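Long-range contact in arylamine n-acetyltransferase (Mycobacterium smegmatis, PDB 1W5R), which belongs to the enzymes that transfer an acetyl group from acetyl-coenzyme A to arylamines through a catalytic triad, here an engineered variant: residues A[52-65]-A[72-84]. The protein carries 1 engineered substitution. Sequence-based numbering, arbitrary orientation.
Engineered in segment 72-84: Q73 (natural residue Cys).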
ATOM      1  N   VAL A  52      10.262 -27.737 -12.872  1.00 10.15           N
ATOM      2  CA  VAL A  52      10.623 -28.174 -11.526  1.00 10.00           C
ATOM      3  C   VAL A  52      10.318 -29.659 -11.505  1.00  9.89           C
ATOM      4  O   VAL A  52       9.182 -30.075 -11.255  1.00  9.98           O
ATOM      5  CB  VAL A  52       9.833 -27.445 -10.431  1.00  9.58           C
ATOM      6  CG1 VAL A  52      10.289 -27.910  -9.056  1.00  9.56           C
ATOM      7  CG2 VAL A  52      10.041 -25.945 -10.552  1.00  9.75           C
ATOM      8  N   ALA A  53      11.342 -30.444 -11.842  1.00 10.30           N
ATOM      9  CA  ALA A  53      11.205 -31.865 -12.140  1.00 10.84           C
ATOM     10  C   ALA A  53      11.787 -32.763 -11.045  1.00 11.06           C
ATOM     11  O   ALA A  53      11.330 -33.887 -10.844  1.00 12.11           O
ATOM     12  CB  ALA A  53      11.887 -32.172 -13.475  1.00 11.31           C
ATOM     13  N   ASP A  54      12.791 -32.253 -10.346  1.00 10.57           N
ATOM     14  CA  ASP A  54      13.610 -33.049  -9.428  1.00 10.99           C
ATOM     15  C   ASP A  54      13.356 -32.577  -7.999  1.00 11.23           C
ATOM     16  O   ASP A  54      13.713 -31.456  -7.642  1.00 11.44           O
ATOM     17  CB  ASP A  54      15.085 -32.866  -9.818  1.00 11.34           C
ATOM     18  CG  ASP A  54      16.051 -33.665  -8.958  1.00 12.36           C
ATOM     19  OD1 ASP A  54      15.661 -34.234  -7.916  1.00 13.04           O
ATOM     20  OD2 ASP A  54      17.241 -33.722  -9.354  1.00 16.46           O
ATOM     21  N   LEU A  55      12.721 -33.434  -7.197  1.00 10.83           N
ATOM     22  CA  LEU A  55      12.386 -33.081  -5.821  1.00 11.45           C
ATOM     23  C   LEU A  55      13.268 -33.803  -4.790  1.00 11.63           C
ATOM     24  O   LEU A  55      12.888 -33.963  -3.624  1.00 12.23           O
ATOM     25  CB  LEU A  55      10.895 -33.311  -5.555  1.00 10.66           C
ATOM     26  CG  LEU A  55       9.958 -32.515  -6.481  1.00 10.63           C
ATOM     27  CD1 LEU A  55       8.504 -32.890  -6.183  1.00  9.82           C
ATOM     28  CD2 LEU A  55      10.146 -30.992  -6.390  1.00 10.69           C
ATOM     29  N   SER A  56      14.445 -34.251  -5.233  1.00 12.57           N
ATOM     30  CA  SER A  56      15.437 -34.817  -4.326  1.00 12.93           C
ATOM     31  C   SER A  56      15.962 -33.776  -3.350  1.00 13.26           C
ATOM     32  O   SER A  56      15.916 -32.571  -3.620  1.00 12.68           O
ATOM     33  CB  SER A  56      16.607 -35.389  -5.134  1.00 13.14           C
ATOM     34  OG  SER A  56      17.347 -34.357  -5.763  1.00 13.73           O
ATOM     35  N   ALA A  57      16.479 -34.227  -2.211  1.00 13.71           N
ATOM     36  CA  ALA A  57      17.080 -33.301  -1.261  1.00 14.34           C
ATOM     37  C   ALA A  57      18.222 -32.503  -1.898  1.00 14.77           C
ATOM     38  O   ALA A  57      18.366 -31.306  -1.660  1.00 15.06           O
ATOM     39  CB  ALA A  57      17.565 -34.045  -0.012  1.00 14.77           C
ATOM     40  N   GLU A  58      19.055 -33.176  -2.691  1.00 15.60           N
ATOM     41  CA  GLU A  58      20.188 -32.510  -3.338  1.00 16.64           C
ATOM     42  C   GLU A  58      19.735 -31.317  -4.166  1.00 15.58           C
ATOM     43  O   GLU A  58      20.300 -30.227  -4.057  1.00 15.93           O
ATOM     44  CB  GLU A  58      20.980 -33.503  -4.215  1.00 16.90           C
ATOM     45  CG  GLU A  58      22.018 -32.836  -5.114  1.00 19.76           C
ATOM     46  CD  GLU A  58      22.943 -33.824  -5.830  1.00 20.86           C
ATOM     47  OE1 GLU A  58      22.653 -35.046  -5.853  1.00 26.00           O
ATOM     48  OE2 GLU A  58      23.961 -33.364  -6.387  1.00 26.19           O
ATOM     49  N   ALA A  59      18.709 -31.537  -4.988  1.00 14.87           N
ATOM     50  CA  ALA A  59      18.195 -30.492  -5.857  1.00 14.15           C
ATOM     51  C   ALA A  59      17.576 -29.359  -5.044  1.00 13.92           C
ATOM     52  O   ALA A  59      17.801 -28.194  -5.341  1.00 13.46           O
ATOM     53  CB  ALA A  59      17.180 -31.060  -6.801  1.00 14.12           C
ATOM     54  N   LEU A  60      16.781 -29.704  -4.033  1.00 13.38           N
ATOM     55  CA  LEU A  60      16.050 -28.666  -3.294  1.00 12.73           C
ATOM     56  C   LEU A  60      16.943 -27.827  -2.372  1.00 13.22           C
ATOM     57  O   LEU A  60      16.768 -26.605  -2.273  1.00 12.69           O
ATOM     58  CB  LEU A  60      14.870 -29.282  -2.540  1.00 12.34           C
ATOM     59  CG  LEU A  60      13.829 -29.951  -3.442  1.00 11.59           C
ATOM     60  CD1 LEU A  60      12.669 -30.482  -2.607  1.00 12.02           C
ATOM     61  CD2 LEU A  60      13.335 -28.984  -4.539  1.00 11.15           C
ATOM     62  N   PHE A  61      17.900 -28.475  -1.711  1.00 13.24           N
ATOM     63  CA  PHE A  61      18.881 -27.731  -0.913  1.00 13.85           C
ATOM     64  C   PHE A  61      19.727 -26.830  -1.811  1.00 13.77           C
ATOM     65  O   PHE A  61      19.956 -25.663  -1.498  1.00 13.73           O
ATOM     66  CB  PHE A  61      19.780 -28.686  -0.115  1.00 14.72           C
ATOM     67  CG  PHE A  61      19.205 -29.133   1.212  1.00 15.63           C
ATOM     68  CD1 PHE A  61      18.322 -30.212   1.283  1.00 16.58           C
ATOM     69  CD2 PHE A  61      19.583 -28.495   2.405  1.00 16.36           C
ATOM     70  CE1 PHE A  61      17.799 -30.649   2.524  1.00 16.45           C
ATOM     71  CE2 PHE A  61      19.072 -28.928   3.651  1.00 15.88           C
ATOM     72  CZ  PHE A  61      18.178 -29.999   3.707  1.00 16.17           C
ATOM     73  N   ALA A  62      20.159 -27.357  -2.955  1.00 14.15           N
ATOM     74  CA  ALA A  62      20.992 -26.574  -3.856  1.00 14.74           C
ATOM     75  C   ALA A  62      20.299 -25.278  -4.286  1.00 15.03           C
ATOM     76  O   ALA A  62      20.902 -24.204  -4.250  1.00 16.04           O
ATOM     77  CB  ALA A  62      21.417 -27.402  -5.060  1.00 15.40           C
ATOM     78  N   LYS A  63      19.026 -25.370  -4.657  1.00 14.35           N
ATOM     79  CA  LYS A  63      18.307 -24.192  -5.125  1.00 12.99           C
ATOM     80  C   LYS A  63      17.843 -23.252  -4.004  1.00 13.03           C
ATOM     81  O   LYS A  63      18.135 -22.062  -4.032  1.00 13.14           O
ATOM     82  CB  LYS A  63      17.115 -24.598  -5.993  1.00 12.79           C
ATOM     83  CG  LYS A  63      16.344 -23.413  -6.547  1.00 11.80           C
ATOM     84  CD  LYS A  63      15.147 -23.847  -7.368  1.00 10.90           C
ATOM     85  CE  LYS A  63      14.328 -22.655  -7.811  1.00 11.59           C
ATOM     86  NZ  LYS A  63      13.141 -23.065  -8.602  1.00 11.51           N
ATOM     87  N   LEU A  64      17.106 -23.786  -3.034  1.00 13.23           N
ATOM     88  CA  LEU A  64      16.454 -22.917  -2.047  1.00 13.07           C
ATOM     89  C   LEU A  64      17.375 -22.466  -0.922  1.00 14.14           C
ATOM     90  O   LEU A  64      17.088 -21.478  -0.243  1.00 14.46           O
ATOM     91  CB  LEU A  64      15.219 -23.589  -1.447  1.00 13.43           C
ATOM     92  CG  LEU A  64      13.919 -23.402  -2.229  1.00 11.88           C
ATOM     93  CD1 LEU A  64      14.002 -24.079  -3.579  1.00 12.95           C
ATOM     94  CD2 LEU A  64      12.736 -23.937  -1.411  1.00 12.17           C
ATOM     95  N   VAL A  65      18.463 -23.204  -0.720  1.00 15.01           N
ATOM     96  CA  VAL A  65      19.425 -22.848   0.313  1.00 16.34           C
ATOM     97  C   VAL A  65      20.676 -22.237  -0.327  1.00 17.97           C
ATOM     98  O   VAL A  65      20.936 -21.046  -0.150  1.00 19.06           O
ATOM     99  CB  VAL A  65      19.754 -24.045   1.239  1.00 15.94           C
ATOM    100  CG1 VAL A  65      20.858 -23.672   2.244  1.00 16.56           C
ATOM    101  CG2 VAL A  65      18.472 -24.550   1.947  1.00 15.32           C
ATOM    102  N   TYR A  72       8.333 -23.052  -5.277  1.00  8.89           N
ATOM    103  CA  TYR A  72       6.894 -23.187  -5.111  1.00  7.59           C
ATOM    104  C   TYR A  72       6.539 -24.381  -4.209  1.00  7.52           C
ATOM    105  O   TYR A  72       7.426 -24.878  -3.500  1.00  7.61           O
ATOM    106  CB  TYR A  72       6.142 -23.085  -6.458  1.00  7.78           C
ATOM    107  CG  TYR A  72       6.213 -24.259  -7.427  1.00  7.37           C
ATOM    108  CD1 TYR A  72       5.507 -24.191  -8.624  1.00  7.50           C
ATOM    109  CD2 TYR A  72       6.909 -25.436  -7.133  1.00  8.17           C
ATOM    110  CE1 TYR A  72       5.506 -25.238  -9.538  1.00  7.47           C
ATOM    111  CE2 TYR A  72       6.896 -26.514  -8.039  1.00  6.76           C
ATOM    112  CZ  TYR A  72       6.179 -26.396  -9.242  1.00  7.76           C
ATOM    113  OH  TYR A  72       6.109 -27.424 -10.157  1.00  8.49           O
ATOM    114  N   GLN A  73       5.285 -24.811  -4.188  1.00  7.31           N
ATOM    115  CA  GLN A  73       4.809 -25.715  -3.142  1.00  7.42           C
ATOM    116  C   GLN A  73       5.652 -26.982  -2.972  1.00  7.69           C
ATOM    117  O   GLN A  73       5.983 -27.380  -1.841  1.00  8.23           O
ATOM    118  CB  GLN A  73       3.328 -26.078  -3.364  1.00  7.58           C
ATOM    119  CG  GLN A  73       2.930 -26.583  -4.735  1.00  7.69           C
ATOM    120  CD  GLN A  73       2.557 -25.469  -5.725  1.00  9.28           C
ATOM    121  OE1 GLN A  73       2.994 -24.329  -5.589  1.00  9.48           O
ATOM    122  NE2 GLN A  73       1.742 -25.810  -6.718  1.00 10.26           N
ATOM    123  N   TYR A  74       5.992 -27.627  -4.085  1.00  7.98           N
ATOM    124  CA  TYR A  74       6.759 -28.883  -4.009  1.00  7.64           C
ATOM    125  C   TYR A  74       8.184 -28.693  -3.503  1.00  9.02           C
ATOM    126  O   TYR A  74       8.782 -29.586  -2.860  1.00  9.59           O
ATOM    127  CB  TYR A  74       6.810 -29.558  -5.362  1.00  8.26           C
ATOM    128  CG  TYR A  74       5.484 -30.007  -5.903  1.00  7.55           C
ATOM    129  CD1 TYR A  74       4.797 -29.244  -6.850  1.00  8.08           C
ATOM    130  CD2 TYR A  74       4.898 -31.200  -5.465  1.00  7.61           C
ATOM    131  CE1 TYR A  74       3.559 -29.661  -7.359  1.00  7.84           C
ATOM    132  CE2 TYR A  74       3.666 -31.632  -5.968  1.00  7.99           C
ATOM    133  CZ  TYR A  74       2.998 -30.855  -6.907  1.00  7.52           C
ATOM    134  OH  TYR A  74       1.799 -31.264  -7.443  1.00  9.30           O
ATOM    135  N   GLU A  75       8.733 -27.526  -3.807  1.00  7.83           N
ATOM    136  CA  GLU A  75      10.098 -27.213  -3.405  1.00  8.61           C
ATOM    137  C   GLU A  75      10.146 -26.875  -1.925  1.00  9.04           C
ATOM    138  O   GLU A  75      11.014 -27.356  -1.190  1.00  9.86           O
ATOM    139  CB  GLU A  75      10.658 -26.074  -4.267  1.00  8.30           C
ATOM    140  CG  GLU A  75      10.826 -26.490  -5.718  1.00  8.95           C
ATOM    141  CD  GLU A  75      11.056 -25.323  -6.646  1.00  7.49           C
ATOM    142  OE1 GLU A  75      12.145 -25.274  -7.271  1.00  9.95           O
ATOM    143  OE2 GLU A  75      10.141 -24.473  -6.778  1.00  8.83           O
ATOM    144  N   HIS A  76       9.202 -26.047  -1.481  1.00  9.01           N
ATOM    145  CA  HIS A  76       9.126 -25.656  -0.071  1.00  9.13           C
ATOM    146  C   HIS A  76       8.896 -26.811   0.866  1.00  9.32           C
ATOM    147  O   HIS A  76       9.677 -27.043   1.791  1.00  9.88           O
ATOM    148  CB  HIS A  76       8.012 -24.640   0.120  1.00  9.00           C
ATOM    149  CG  HIS A  76       8.458 -23.237  -0.118  1.00  9.06           C
ATOM    150  ND1 HIS A  76       9.205 -22.533   0.804  1.00  9.06           N
ATOM    151  CD2 HIS A  76       8.309 -22.422  -1.191  1.00  9.50           C
ATOM    152  CE1 HIS A  76       9.476 -21.334   0.319  1.00  9.81           C
ATOM    153  NE2 HIS A  76       8.951 -21.244  -0.895  1.00  9.19           N
ATOM    154  N   ASN A  77       7.816 -27.528   0.635  1.00  9.23           N
ATOM    155  CA  ASN A  77       7.472 -28.624   1.530  1.00  9.69           C
ATOM    156  C   ASN A  77       8.370 -29.818   1.331  1.00  9.80           C
ATOM    157  O   ASN A  77       8.604 -30.576   2.277  1.00 10.35           O
ATOM    158  CB  ASN A  77       5.986 -28.949   1.428  1.00  9.11           C
ATOM    159  CG  ASN A  77       5.136 -27.867   2.090  1.00  8.05           C
ATOM    160  OD1 ASN A  77       5.541 -27.304   3.107  1.00 10.43           O
ATOM    161  ND2 ASN A  77       3.988 -27.554   1.500  1.00  8.59           N
ATOM    162  N   GLY A  78       8.904 -29.971   0.129  1.00  9.96           N
ATOM    163  CA  GLY A  78       9.895 -31.020  -0.082  1.00 10.47           C
ATOM    164  C   GLY A  78      11.099 -30.747   0.795  1.00 10.36           C
ATOM    165  O   GLY A  78      11.520 -31.611   1.576  1.00 10.74           O
ATOM    166  N   LEU A  79      11.645 -29.535   0.694  1.00 10.22           N
ATOM    167  CA  LEU A  79      12.796 -29.150   1.492  1.00 11.45           C
ATOM    168  C   LEU A  79      12.532 -29.313   2.984  1.00 11.53           C
ATOM    169  O   LEU A  79      13.343 -29.912   3.710  1.00 12.81           O
ATOM    170  CB  LEU A  79      13.201 -27.697   1.186  1.00 11.10           C
ATOM    171  CG  LEU A  79      14.347 -27.118   2.029  1.00 12.18           C
ATOM    172  CD1 LEU A  79      15.629 -27.883   1.810  1.00 12.80           C
ATOM    173  CD2 LEU A  79      14.555 -25.647   1.705  1.00 12.03           C
ATOM    174  N   LEU A  80      11.422 -28.757   3.460  1.00 11.33           N
ATOM    175  CA  LEU A  80      11.123 -28.828   4.889  1.00 11.57           C
ATOM    176  C   LEU A  80      10.932 -30.267   5.335  1.00 12.15           C
ATOM    177  O   LEU A  80      11.323 -30.631   6.448  1.00 11.82           O
ATOM    178  CB  LEU A  80       9.882 -27.984   5.219  1.00 11.87           C
ATOM    179  CG  LEU A  80       9.539 -27.882   6.710  1.00 10.99           C
ATOM    180  CD1 LEU A  80      10.734 -27.455   7.554  1.00 11.22           C
ATOM    181  CD2 LEU A  80       8.381 -26.912   6.900  1.00 11.23           C
ATOM    182  N   GLY A  81      10.343 -31.085   4.471  1.00 12.39           N
ATOM    183  CA  GLY A  81      10.185 -32.513   4.752  1.00 13.11           C
ATOM    184  C   GLY A  81      11.514 -33.185   5.067  1.00 13.20           C
ATOM    185  O   GLY A  81      11.631 -33.906   6.061  1.00 13.67           O
ATOM    186  N   TYR A  82      12.526 -32.946   4.237  1.00 13.77           N
ATOM    187  CA  TYR A  82      13.862 -33.515   4.464  1.00 14.29           C
ATOM    188  C   TYR A  82      14.466 -32.983   5.749  1.00 14.80           C
ATOM    189  O   TYR A  82      15.041 -33.750   6.536  1.00 15.72           O
ATOM    190  CB  TYR A  82      14.797 -33.199   3.293  1.00 14.25           C
ATOM    191  CG  TYR A  82      14.402 -33.860   1.988  1.00 14.15           C
ATOM    192  CD1 TYR A  82      14.102 -33.097   0.845  1.00 13.97           C
ATOM    193  CD2 TYR A  82      14.343 -35.251   1.886  1.00 14.47           C
ATOM    194  CE1 TYR A  82      13.739 -33.719  -0.353  1.00 14.95           C
ATOM    195  CE2 TYR A  82      13.984 -35.876   0.703  1.00 14.76           C
ATOM    196  CZ  TYR A  82      13.693 -35.109  -0.422  1.00 14.54           C
ATOM    197  OH  TYR A  82      13.339 -35.718  -1.599  1.00 14.63           O
ATOM    198  N   VAL A  83      14.321 -31.681   5.976  1.00 14.63           N
ATOM    199  CA  VAL A  83      14.881 -31.044   7.166  1.00 15.15           C
ATOM    200  C   VAL A  83      14.274 -31.646   8.426  1.00 15.16           C
ATOM    201  O   VAL A  83      15.010 -32.008   9.362  1.00 15.37           O
ATOM    202  CB  VAL A  83      14.674 -29.510   7.158  1.00 14.69           C
ATOM    203  CG1 VAL A  83      14.976 -28.928   8.526  1.00 15.89           C
ATOM    204  CG2 VAL A  83      15.535 -28.875   6.104  1.00 15.01           C
ATOM    205  N   LEU A  84      12.948 -31.778   8.455  1.00 15.06           N
ATOM    206  CA  LEU A  84      12.281 -32.275   9.662  1.00 15.56           C
ATOM    207  C   LEU A  84      12.637 -33.727   9.959  1.00 16.24           C
ATOM    208  O   LEU A  84      12.864 -34.084  11.120  1.00 16.46           O
ATOM    209  CB  LEU A  84      10.771 -32.075   9.605  1.00 15.19           C
ATOM    210  CG  LEU A  84      10.300 -30.614   9.558  1.00 14.26           C
ATOM    211  CD1 LEU A  84       8.805 -30.601   9.400  1.00 13.69           C
ATOM    212  CD2 LEU A  84      10.727 -29.759  10.775  1.00 14.95           C
TER
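Y72 opens the contact at the N-cap of helix 73-84, where its ring carbon CE2 lies 3.8 Å from V52 CG1. The engineered Q73 follows at the head of the helix, its NE2 bonded to T112 O; it replaces what is probably the triad cysteine, as in related N-acetyltransferases. Both methyls of L55 pack on Y74, CD2 lying 3.8 Å from Y74 CB.

E75 joins the two segments by a salt bridge: OE1 accepts from K63 NZ at 2.8 Å through its syn lone pair. Its OE2 takes a hydrogen bond from Y72 N, within 72-84, on the anti side. The fully extended K63 chain, with CG anti to the backbone N (chi1 -178°), carries the ammonium to E75 and also to D45.

L60 enters as a knob among E75, G78, L79 and Y82, its CD1 3.6 Å from L79 N. L79 returns the interlock, fitting among L60, F61, L64 and V65; its CD1 stands 3.6 Å from the F61 ring centroid, 12° off the normal, a CH-pi contact. A57 CB likewise stands over the Y82 ring, 3.6 Å from its centroid, a second CH-pi contact. Y82 OH donates to L55 O at 2.7 Å, tilted slightly from the carbonyl plane, with that oxygen at the ring's edge, bridging to the turn before helix 57-65.

The axes of segments 57-65 and 73-84 approach to 9.3 Å, with a crossing angle of -110°. Helix 8-14 covers the F61, L79 and V83 end, helix 189-201 flanks L55, Y72 and Y74, and strand 111-119 packs against Q73, Y74, L80 and L84.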